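Local coordinates for restriction endonuclease THAI (PDB 3NDH) that recognises a specific DNA sequence as a restriction endonuclease, intercalates into the duplex without flipping bases, and cleaves the DNA, at the interface of chains A and B. Numbering follows the deposited sequence. Chains: chain A/B, restriction endonuclease THAI.

Contact 1: the interface of chains A and B. Residues chain A 218, 221-222; chain B 33, 37, 40, 65, 68-69.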
ATOM      1  N   TRP A 218      13.799   0.506  12.651  1.00 13.56           N
ATOM      2  CA  TRP A 218      14.541  -0.478  11.906  1.00 13.56           C
ATOM      3  C   TRP A 218      16.038  -0.260  12.033  1.00 13.52           C
ATOM      4  O   TRP A 218      16.763  -1.240  12.156  1.00 13.42           O
ATOM      5  CB  TRP A 218      14.072  -0.483  10.453  1.00 13.30           C
ATOM      6  CG  TRP A 218      12.600  -0.652  10.310  1.00 13.45           C
ATOM      7  CD1 TRP A 218      11.729   0.305   9.921  1.00 13.13           C
ATOM      8  CD2 TRP A 218      11.813  -1.811  10.629  1.00 13.14           C
ATOM      9  NE1 TRP A 218      10.435  -0.186   9.945  1.00 14.56           N
ATOM     10  CE2 TRP A 218      10.468  -1.486  10.371  1.00 13.33           C
ATOM     11  CE3 TRP A 218      12.121  -3.099  11.073  1.00 12.96           C
ATOM     12  CZ2 TRP A 218       9.431  -2.394  10.569  1.00 14.45           C
ATOM     13  CZ3 TRP A 218      11.091  -3.999  11.269  1.00 14.11           C
ATOM     14  CH2 TRP A 218       9.766  -3.644  11.008  1.00 14.39           C
ATOM     15  N   LEU A 221      16.871  -1.790  15.251  1.00 14.27           N
ATOM     16  CA  LEU A 221      16.946  -3.245  15.165  1.00 14.97           C
ATOM     17  C   LEU A 221      18.206  -3.751  14.473  1.00 14.18           C
ATOM     18  O   LEU A 221      18.702  -4.820  14.827  1.00 14.53           O
ATOM     19  CB  LEU A 221      15.699  -3.832  14.483  1.00 15.25           C
ATOM     20  CG  LEU A 221      14.414  -3.797  15.314  1.00 16.34           C
ATOM     21  CD1 LEU A 221      13.239  -4.290  14.494  1.00 18.19           C
ATOM     22  CD2 LEU A 221      14.558  -4.638  16.591  1.00 19.49           C
ATOM     23  N   TRP A 222      18.725  -3.008  13.495  1.00 13.58           N
ATOM     24  CA  TRP A 222      20.027  -3.338  12.901  1.00 13.76           C
ATOM     25  C   TRP A 222      21.167  -3.134  13.896  1.00 14.64           C
ATOM     26  O   TRP A 222      22.076  -3.961  13.984  1.00 13.89           O
ATOM     27  CB  TRP A 222      20.305  -2.545  11.609  1.00 13.98           C
ATOM     28  CG  TRP A 222      19.486  -3.023  10.457  1.00 12.05           C
ATOM     29  CD1 TRP A 222      18.510  -2.333   9.802  1.00 11.56           C
ATOM     30  CD2 TRP A 222      19.536  -4.320   9.869  1.00 12.41           C
ATOM     31  NE1 TRP A 222      17.956  -3.122   8.811  1.00 11.55           N
ATOM     32  CE2 TRP A 222      18.564  -4.353   8.844  1.00 12.34           C
ATOM     33  CE3 TRP A 222      20.308  -5.464  10.111  1.00 12.70           C
ATOM     34  CZ2 TRP A 222      18.369  -5.474   8.053  1.00 13.19           C
ATOM     35  CZ3 TRP A 222      20.091  -6.586   9.348  1.00 13.00           C
ATOM     36  CH2 TRP A 222      19.119  -6.588   8.332  1.00 12.83           C
TER
ATOM     37  N   VAL B  33      22.766  -9.433   8.723  1.00 13.79           N
ATOM     38  CA  VAL B  33      21.716  -9.530   7.693  1.00 13.51           C
ATOM     39  C   VAL B  33      21.112 -10.942   7.644  1.00 13.56           C
ATOM     40  O   VAL B  33      19.881 -11.120   7.676  1.00 13.00           O
ATOM     41  CB  VAL B  33      22.260  -9.131   6.318  1.00 13.41           C
ATOM     42  CG1 VAL B  33      21.203  -9.370   5.223  1.00 14.88           C
ATOM     43  CG2 VAL B  33      22.677  -7.645   6.340  1.00 13.81           C
ATOM     44  N   LEU B  37      17.403 -10.335   8.912  1.00 12.82           N
ATOM     45  CA  LEU B  37      16.516  -9.941   7.820  1.00 12.22           C
ATOM     46  C   LEU B  37      15.182 -10.714   7.826  1.00 12.24           C
ATOM     47  O   LEU B  37      14.118 -10.114   7.648  1.00 11.84           O
ATOM     48  CB  LEU B  37      17.219  -9.975   6.457  1.00 12.24           C
ATOM     49  CG  LEU B  37      16.472  -9.216   5.374  1.00 12.22           C
ATOM     50  CD1 LEU B  37      16.413  -7.729   5.605  1.00 13.48           C
ATOM     51  CD2 LEU B  37      17.150  -9.504   4.061  1.00 14.40           C
ATOM     52  N   MET B  40      12.784  -9.230  10.536  1.00 12.19           N
ATOM     53  CA  MET B  40      12.265  -7.930  10.177  1.00 11.17           C
ATOM     54  C   MET B  40      11.246  -8.028   9.042  1.00 10.94           C
ATOM     55  O   MET B  40      10.215  -7.351   9.057  1.00 11.20           O
ATOM     56  CB  MET B  40      13.382  -6.974   9.790  1.00 11.93           C
ATOM     57  CG  MET B  40      14.354  -6.706  10.918  1.00 12.38           C
ATOM     58  SD  MET B  40      15.375  -5.240  10.623  1.00 14.02           S
ATOM     59  CE  MET B  40      16.848  -5.680  11.554  1.00 13.70           C
ATOM     60  N   ILE B  65      13.050  -1.109   5.638  1.00 11.13           N
ATOM     61  CA  ILE B  65      13.982  -1.959   6.351  1.00 11.55           C
ATOM     62  C   ILE B  65      15.352  -2.010   5.639  1.00 11.64           C
ATOM     63  O   ILE B  65      16.410  -1.934   6.280  1.00 12.32           O
ATOM     64  CB  ILE B  65      13.401  -3.375   6.494  1.00 11.10           C
ATOM     65  CG1 ILE B  65      12.235  -3.347   7.478  1.00 12.12           C
ATOM     66  CG2 ILE B  65      14.445  -4.379   6.946  1.00 13.46           C
ATOM     67  CD1 ILE B  65      11.288  -4.549   7.351  1.00 13.67           C
ATOM     68  N   SER B  68      17.120   1.256   5.972  1.00 11.69           N
ATOM     69  CA  SER B  68      17.649   1.345   7.309  1.00 11.01           C
ATOM     70  C   SER B  68      18.937   0.560   7.485  1.00 11.55           C
ATOM     71  O   SER B  68      19.819   0.984   8.231  1.00 11.93           O
ATOM     72  CB  SER B  68      16.577   0.870   8.287  1.00 11.50           C
ATOM     73  OG  SER B  68      15.456   1.745   8.292  1.00 12.16           O
ATOM     74  N   LEU B  69      19.029  -0.573   6.815  1.00 11.18           N
ATOM     75  CA  LEU B  69      20.285  -1.306   6.760  1.00 11.72           C
ATOM     76  C   LEU B  69      21.390  -0.448   6.145  1.00 12.21           C
ATOM     77  O   LEU B  69      22.517  -0.422   6.652  1.00 12.80           O
ATOM     78  CB  LEU B  69      20.115  -2.598   5.958  1.00 11.74           C
ATOM     79  CG  LEU B  69      21.363  -3.407   5.663  1.00 11.79           C
ATOM     80  CD1 LEU B  69      22.054  -3.868   6.943  1.00 11.84           C
ATOM     81  CD2 LEU B  69      20.978  -4.570   4.736  1.00 13.39           C
TER
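The indole of A:Trp222 lies between B:Met40 and B:Leu69. The methyl CE of B:Met40 sits over the centre of one face, 3.5 Å from CD2 of A:Trp222. Methyl CD1 of B:Leu69 covers the opposite face, 3.9 Å from the same A:Trp222 CD2. At the ring edge, in plane, CD1 of B:Leu37 meets A:Trp222 CZ2 at 3.9 Å. The outer corner CZ3 of A:Trp222 rests 3.7 Å from CA of B:Val33.

A:Trp218 offers a face to B:Ile65, whose CG1 is set toward the rim and comes within 3.5 Å of A:Trp218 CD2. Both tryptophans thus make CH-pi contacts with the partner. B:Met40 runs extended beyond CG (chi2 -163°), and this carries SD past the edge of A:Trp218 and CE onto A:Trp222. The same methyl touches CB of A:Leu221. B:Ser68 packs against CB of A:Trp218.

This is a hydrophobic helix-to-helix patch of the two-fold interface. Helix 216-223 of chain A lies on helices 27-46 and 58-74 of chain B. The one polar group of the A:Trp222 ring is used as well, which should fix the turn of the indole between its two covers. NE1 of A:Trp222 donates to the backbone O of B:Ile65 at 3.2 Å. That carbonyl oxygen lies 18° out of the indole plane.

Contact 2: the interface of chains A and B. Residues chain A 63, 81, 83-84, 87, 90-91; chain B 50.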
ATOM      1  N   GLU A  63      -8.133   2.284   7.116  1.00 11.31           N
ATOM      2  CA  GLU A  63      -9.190   1.267   7.190  1.00 12.21           C
ATOM      3  C   GLU A  63      -9.115   0.516   8.510  1.00 12.06           C
ATOM      4  O   GLU A  63     -10.146   0.292   9.148  1.00 12.13           O
ATOM      5  CB  GLU A  63      -9.043   0.292   6.037  1.00 13.07           C
ATOM      6  CG  GLU A  63     -10.101  -0.802   5.968  1.00 13.99           C
ATOM      7  CD  GLU A  63      -9.555  -1.964   5.186  1.00 16.36           C
ATOM      8  OE1 GLU A  63      -9.137  -1.787   4.001  1.00 19.06           O
ATOM      9  OE2 GLU A  63      -9.483  -3.069   5.778  1.00 18.44           O
ATOM     10  N   THR A  81     -13.045  -9.070  10.884  1.00 14.36           N
ATOM     11  CA  THR A  81     -11.951  -8.396  10.176  1.00 14.48           C
ATOM     12  C   THR A  81     -11.142  -9.357   9.326  1.00 14.66           C
ATOM     13  O   THR A  81     -10.253  -8.942   8.615  1.00 15.33           O
ATOM     14  CB  THR A  81     -10.998  -7.700  11.158  1.00 14.45           C
ATOM     15  OG1 THR A  81     -10.563  -8.630  12.163  1.00 17.11           O
ATOM     16  CG2 THR A  81     -11.703  -6.517  11.831  1.00 16.58           C
ATOM     17  N   LEU A  83     -11.020 -10.814   6.497  1.00 14.03           N
ATOM     18  CA  LEU A  83     -11.275 -10.837   5.064  1.00 15.09           C
ATOM     19  C   LEU A  83      -9.928 -10.718   4.361  1.00 13.70           C
ATOM     20  O   LEU A  83      -9.112  -9.896   4.757  1.00 13.86           O
ATOM     21  CB  LEU A  83     -12.158  -9.652   4.670  1.00 16.31           C
ATOM     22  CG  LEU A  83     -13.628  -9.714   5.094  1.00 19.50           C
ATOM     23  CD1 LEU A  83     -13.762  -9.432   6.558  1.00 22.35           C
ATOM     24  CD2 LEU A  83     -14.471  -8.739   4.292  1.00 22.47           C
ATOM     25  N   PRO A  84      -9.676 -11.532   3.323  1.00 14.03           N
ATOM     26  CA  PRO A  84      -8.404 -11.439   2.604  1.00 14.52           C
ATOM     27  C   PRO A  84      -8.176 -10.035   2.098  1.00 13.26           C
ATOM     28  O   PRO A  84      -9.106  -9.381   1.662  1.00 13.70           O
ATOM     29  CB  PRO A  84      -8.578 -12.404   1.430  1.00 15.90           C
ATOM     30  CG  PRO A  84      -9.661 -13.315   1.832  1.00 17.62           C
ATOM     31  CD  PRO A  84     -10.554 -12.564   2.768  1.00 15.22           C
ATOM     32  N   GLU A  87      -9.674  -8.908  -1.268  0.50 14.91           N
ATOM     33  CA  GLU A  87     -11.123  -9.035  -1.474  0.50 15.59           C
ATOM     34  C   GLU A  87     -11.668  -7.750  -2.121  0.50 15.05           C
ATOM     35  O   GLU A  87     -11.432  -6.660  -1.617  0.50 14.32           O
ATOM     36  CB  GLU A  87     -11.795  -9.273  -0.120  0.50 16.33           C
ATOM     37  CG  GLU A  87     -13.303  -9.316  -0.141  0.50 17.98           C
ATOM     38  CD  GLU A  87     -13.827 -10.635  -0.589  0.50 21.62           C
ATOM     39  OE1 GLU A  87     -14.995 -10.667  -1.030  0.50 23.32           O
ATOM     40  OE2 GLU A  87     -13.076 -11.638  -0.491  0.50 21.39           O
ATOM     41  N   ILE A  90     -15.427  -5.275  -0.088  1.00 14.85           N
ATOM     42  CA  ILE A  90     -15.746  -5.517   1.297  1.00 14.88           C
ATOM     43  C   ILE A  90     -14.461  -5.490   2.116  1.00 14.48           C
ATOM     44  O   ILE A  90     -13.508  -6.191   1.816  1.00 14.98           O
ATOM     45  CB  ILE A  90     -16.449  -6.879   1.489  1.00 15.71           C
ATOM     46  CG1 ILE A  90     -17.708  -7.017   0.607  1.00 16.52           C
ATOM     47  CG2 ILE A  90     -16.781  -7.074   2.958  1.00 17.13           C
ATOM     48  CD1 ILE A  90     -18.284  -8.419   0.634  1.00 18.06           C
ATOM     49  N   ASP A  91     -14.449  -4.660   3.149  1.00 13.89           N
ATOM     50  CA  ASP A  91     -13.304  -4.535   4.028  1.00 13.70           C
ATOM     51  C   ASP A  91     -13.489  -5.140   5.400  1.00 13.80           C
ATOM     52  O   ASP A  91     -12.507  -5.525   6.029  1.00 15.24           O
ATOM     53  CB  ASP A  91     -12.957  -3.056   4.157  1.00 13.45           C
ATOM     54  CG  ASP A  91     -12.424  -2.496   2.870  1.00 13.15           C
ATOM     55  OD1 ASP A  91     -11.491  -3.083   2.264  1.00 14.84           O
ATOM     56  OD2 ASP A  91     -12.926  -1.452   2.415  1.00 13.14           O
TER
ATOM     57  N   ARG B  50      -4.039  -8.861   5.854  1.00 13.76           N
ATOM     58  CA  ARG B  50      -5.389  -8.964   6.394  1.00 13.68           C
ATOM     59  C   ARG B  50      -5.808 -10.393   6.145  1.00 13.75           C
ATOM     60  O   ARG B  50      -5.610 -10.915   5.037  1.00 14.60           O
ATOM     61  CB  ARG B  50      -6.322  -7.927   5.752  1.00 12.90           C
ATOM     62  CG  ARG B  50      -7.512  -7.580   6.631  1.00 13.42           C
ATOM     63  CD  ARG B  50      -8.404  -6.543   5.970  1.00 13.81           C
ATOM     64  NE  ARG B  50      -9.032  -7.084   4.762  1.00 14.21           N
ATOM     65  CZ  ARG B  50      -9.606  -6.367   3.818  1.00 14.31           C
ATOM     66  NH1 ARG B  50      -9.676  -5.052   3.916  1.00 15.58           N
ATOM     67  NH2 ARG B  50     -10.131  -6.965   2.768  1.00 16.94           N
TER
HETATM   68  O   HOH W   1     -11.007  -5.361   0.563  1.00 17.73           O
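B:Arg50 reaches from chain B into a polar pocket of chain A, with A:Leu83 O beside the base of its side chain. CB of B:Arg50 lies 3.6 Å from that O of A:Leu83. CG has the carbonyl oxygens of A:Leu83 and A:Thr81 on the same side. CD lies near both A:Leu83 O and OE2 of A:Glu63. The chain then bends at chi3 (66°), which turns the guanidinium into the pocket.

NE of B:Arg50 donates to A:Leu83 O at 2.8 Å, nearly straight, from above the carbonyl plane. NH1 is shared by two carboxylates in salt bridges. A:Glu63 OE2 meets B:Arg50 NH1 on its syn side at 2.7 Å. A:Asp91 OD1 meets B:Arg50 NH1 on its anti side at 3.1 Å. The A:Asp91 carboxylate is turned 67° from the guanidinium plane. B:Arg50 NH2 donates to A:Pro84 O at 2.8 Å, again from above the carbonyl plane. B:Arg50 NH2 also hydrogen-bonds the O of water 1 at 2.9 Å. That water links it to A:Glu87 O, A:Ile90 O and A:Asp91 OD1. Together these bonds hold the guanidinium against rotation.

A:Asp91 is also a sodium ligand. It probably belongs to the nuclease active site, with sodium in the catalytic metal's place. B:Arg50 stands on the short strand 49-50. Its pocket lies between helix 58-74 of chain A and the loop residues that precede strand 92-94.

The C-alpha centres of contact 1 and contact 2 are about 29 Å apart. Both use helix 58-74, but from different chains: chain B in contact 1 and chain A in contact 2. On chain B, helix 27-46 of contact 1 is followed by strand 49-50 of contact 2. Two-fold symmetry repeats each contact with the chains exchanged. In the deposited two-chain assembly, probably the working dimer, the chains are joined by apolar packing of the C-terminal helix 216-223 on the partner and by a charged link beside the sodium sites. The second link may couple assembly to the metal site.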